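Local coordinates for spindle pole body-associated protein VIK1 (Saccharomyces cerevisiae, PDB 2O0A) that partners the minus-end-directed kinesin Kar3, recruits it to microtubules and helps cross-link antiparallel microtubules, here as its C-terminal motor-like domain, which lacks a nucleotide-binding site, at residues F114-E117 and Y122-Q125. Sequence-based numbering, arbitrary orientation.
Sequences FLAE and YQKQ
Tyr122 lies across the last turn of helix 105-116 and meets Phe114 and the carbonyl of Leu115. Tyr122 CB sits 3.4 Å from Leu115 O. The ring then extends along the backbone, with Phe114 O in its plane at the edge, 3.5 Å from Tyr122 CD2. The weakly positive ring C-H edge therefore probably suits the two carbonyl oxygens, Phe114 O and Leu115 O, beside it. Farther out, Tyr122 CE2 rests over one face of the Phe114 ring, near the rim, 3.8 Å from Phe114 CZ. The two rings meet obliquely, with their planes at 59°. With its CG anti to the backbone N (chi1 165°), Phe114 brings its CZ end to the tyrosine. The Tyr122 hydroxyl passes the Phe114 rim and hydrogen-bonds to Asp85.

Gln123 makes the polar part of the contact. Its NE2 donates to Ala116 O over 2.9 Å, and the N-H points almost straight at the oxygen (175°). The acceptor lies in the amide plane of Gln123, while the donor is tilted from the carbonyl plane of Ala116. Gln123 CG packs 3.2 Å from Glu117 O, and a bend at chi2 then turns the amide toward Ala116 O. NE2 also bonds to Ile174 O, so two backbone carbonyls fix the rotation of this buried amide.

The contact closes the short connection between helices 105-116 and 121-125, in which Thr120 OG1 bonds to both Leu115 O and Gln123 N. His84 of helix 72-89 packs edge-to-face with both aromatic rings. Beside the connection, Ile128 of strand 126-136 touches Ala116, Tyr122 and Gln123, where short helix 121-125 leads into the central sheet of the kinesin-like fold.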
ATOM      1  N   PHE A 114      -8.147  -9.654  -4.199  1.00 12.47           N
ATOM      2  CA  PHE A 114      -7.819  -9.077  -5.498  1.00 12.15           C
ATOM      3  C   PHE A 114      -6.678  -9.842  -6.189  1.00 12.04           C
ATOM      4  O   PHE A 114      -6.697 -10.075  -7.409  1.00 13.35           O
ATOM      5  CB  PHE A 114      -7.462  -7.591  -5.317  1.00 12.14           C
ATOM      6  CG  PHE A 114      -6.775  -6.993  -6.505  1.00 11.55           C
ATOM      7  CD1 PHE A 114      -7.505  -6.702  -7.660  1.00 13.32           C
ATOM      8  CD2 PHE A 114      -5.411  -6.718  -6.486  1.00 12.63           C
ATOM      9  CE1 PHE A 114      -6.893  -6.166  -8.774  1.00 14.90           C
ATOM     10  CE2 PHE A 114      -4.777  -6.164  -7.601  1.00 11.81           C
ATOM     11  CZ  PHE A 114      -5.527  -5.901  -8.768  1.00 14.14           C
ATOM     12  N   LEU A 115      -5.671 -10.214  -5.405  1.00 13.25           N
ATOM     13  CA  LEU A 115      -4.508 -10.905  -5.949  1.00 14.25           C
ATOM     14  C   LEU A 115      -4.781 -12.366  -6.211  1.00 14.82           C
ATOM     15  O   LEU A 115      -4.407 -12.879  -7.264  1.00 16.27           O
ATOM     16  CB  LEU A 115      -3.331 -10.818  -4.984  1.00 14.88           C
ATOM     17  CG  LEU A 115      -2.815  -9.414  -4.717  1.00 14.55           C
ATOM     18  CD1 LEU A 115      -1.706  -9.446  -3.668  1.00 14.66           C
ATOM     19  CD2 LEU A 115      -2.354  -8.764  -6.025  1.00 16.45           C
ATOM     20  N   ALA A 116      -5.421 -13.030  -5.268  1.00 14.48           N
ATOM     21  CA  ALA A 116      -5.216 -14.468  -5.162  1.00 15.88           C
ATOM     22  C   ALA A 116      -6.436 -15.344  -4.966  1.00 16.66           C
ATOM     23  O   ALA A 116      -6.285 -16.542  -4.731  1.00 17.53           O
ATOM     24  CB  ALA A 116      -4.162 -14.752  -4.086  1.00 15.63           C
ATOM     25  N   GLU A 117      -7.641 -14.794  -5.082  1.00 16.80           N
ATOM     26  CA  GLU A 117      -8.821 -15.663  -5.222  1.00 17.99           C
ATOM     27  C   GLU A 117      -8.619 -16.603  -6.419  1.00 18.13           C
ATOM     28  O   GLU A 117      -7.947 -16.245  -7.386  1.00 17.50           O
ATOM     29  CB  GLU A 117     -10.101 -14.853  -5.412  1.00 18.13           C
ATOM     30  CG  GLU A 117     -10.587 -14.159  -4.145  1.00 20.66           C
ATOM     31  CD  GLU A 117     -10.625 -15.073  -2.944  1.00 23.64           C
ATOM     32  OE1 GLU A 117      -9.893 -14.803  -1.969  0.10 22.22           O
ATOM     33  OE2 GLU A 117     -11.392 -16.062  -2.964  0.10 21.91           O
ATOM     34  N   TYR A 122      -4.453 -13.282 -11.984  1.00 15.60           N
ATOM     35  CA  TYR A 122      -3.102 -13.453 -11.442  1.00 15.80           C
ATOM     36  C   TYR A 122      -2.841 -14.900 -11.107  1.00 16.02           C
ATOM     37  O   TYR A 122      -1.744 -15.393 -11.358  1.00 16.25           O
ATOM     38  CB  TYR A 122      -2.864 -12.512 -10.238  1.00 15.63           C
ATOM     39  CG  TYR A 122      -3.335 -11.138 -10.604  1.00 15.57           C
ATOM     40  CD1 TYR A 122      -2.732 -10.432 -11.653  1.00 17.31           C
ATOM     41  CD2 TYR A 122      -4.450 -10.575  -9.985  1.00 15.85           C
ATOM     42  CE1 TYR A 122      -3.199  -9.185 -12.046  1.00 17.00           C
ATOM     43  CE2 TYR A 122      -4.924  -9.315 -10.379  1.00 15.99           C
ATOM     44  CZ  TYR A 122      -4.293  -8.634 -11.401  1.00 16.54           C
ATOM     45  OH  TYR A 122      -4.782  -7.418 -11.801  1.00 17.47           O
ATOM     46  N   GLN A 123      -3.860 -15.593 -10.597  1.00 16.42           N
ATOM     47  CA  GLN A 123      -3.767 -17.046 -10.362  1.00 16.76           C
ATOM     48  C   GLN A 123      -3.627 -17.842 -11.665  1.00 17.39           C
ATOM     49  O   GLN A 123      -3.031 -18.922 -11.670  1.00 17.83           O
ATOM     50  CB  GLN A 123      -4.975 -17.539  -9.566  1.00 16.24           C
ATOM     51  CG  GLN A 123      -4.950 -17.187  -8.082  1.00 16.36           C
ATOM     52  CD  GLN A 123      -3.952 -18.034  -7.292  1.00 17.16           C
ATOM     53  OE1 GLN A 123      -3.081 -18.698  -7.875  1.00 19.47           O
ATOM     54  NE2 GLN A 123      -4.077 -18.023  -5.975  1.00 17.34           N
ATOM     55  N   LYS A 124      -4.153 -17.314 -12.769  1.00 18.09           N
ATOM     56  CA  LYS A 124      -4.007 -18.009 -14.060  1.00 18.84           C
ATOM     57  C   LYS A 124      -2.588 -17.983 -14.579  1.00 18.73           C
ATOM     58  O   LYS A 124      -2.134 -18.943 -15.212  1.00 20.36           O
ATOM     59  CB  LYS A 124      -4.952 -17.431 -15.110  1.00 19.00           C
ATOM     60  CG  LYS A 124      -6.397 -17.623 -14.734  1.00 21.61           C
ATOM     61  CD  LYS A 124      -7.331 -17.126 -15.822  0.10 19.64           C
ATOM     62  CE  LYS A 124      -8.734 -16.883 -15.282  0.10 19.36           C
ATOM     63  NZ  LYS A 124      -9.308 -18.071 -14.588  0.10 18.23           N
ATOM     64  N   GLN A 125      -1.890 -16.894 -14.279  1.00 18.20           N
ATOM     65  CA  GLN A 125      -0.574 -16.614 -14.821  1.00 17.04           C
ATOM     66  C   GLN A 125       0.576 -16.969 -13.876  1.00 16.22           C
ATOM     67  O   GLN A 125       1.707 -17.145 -14.336  1.00 16.30           O
ATOM     68  CB  GLN A 125      -0.471 -15.137 -15.182  1.00 17.44           C
ATOM     69  CG  GLN A 125      -1.529 -14.604 -16.143  1.00 20.79           C
ATOM     70  CD  GLN A 125      -1.470 -13.091 -16.218  1.00 23.94           C
ATOM     71  OE1 GLN A 125      -1.992 -12.389 -15.351  0.50 25.97           O
ATOM     72  NE2 GLN A 125      -0.800 -12.583 -17.237  1.00 27.14           N
TER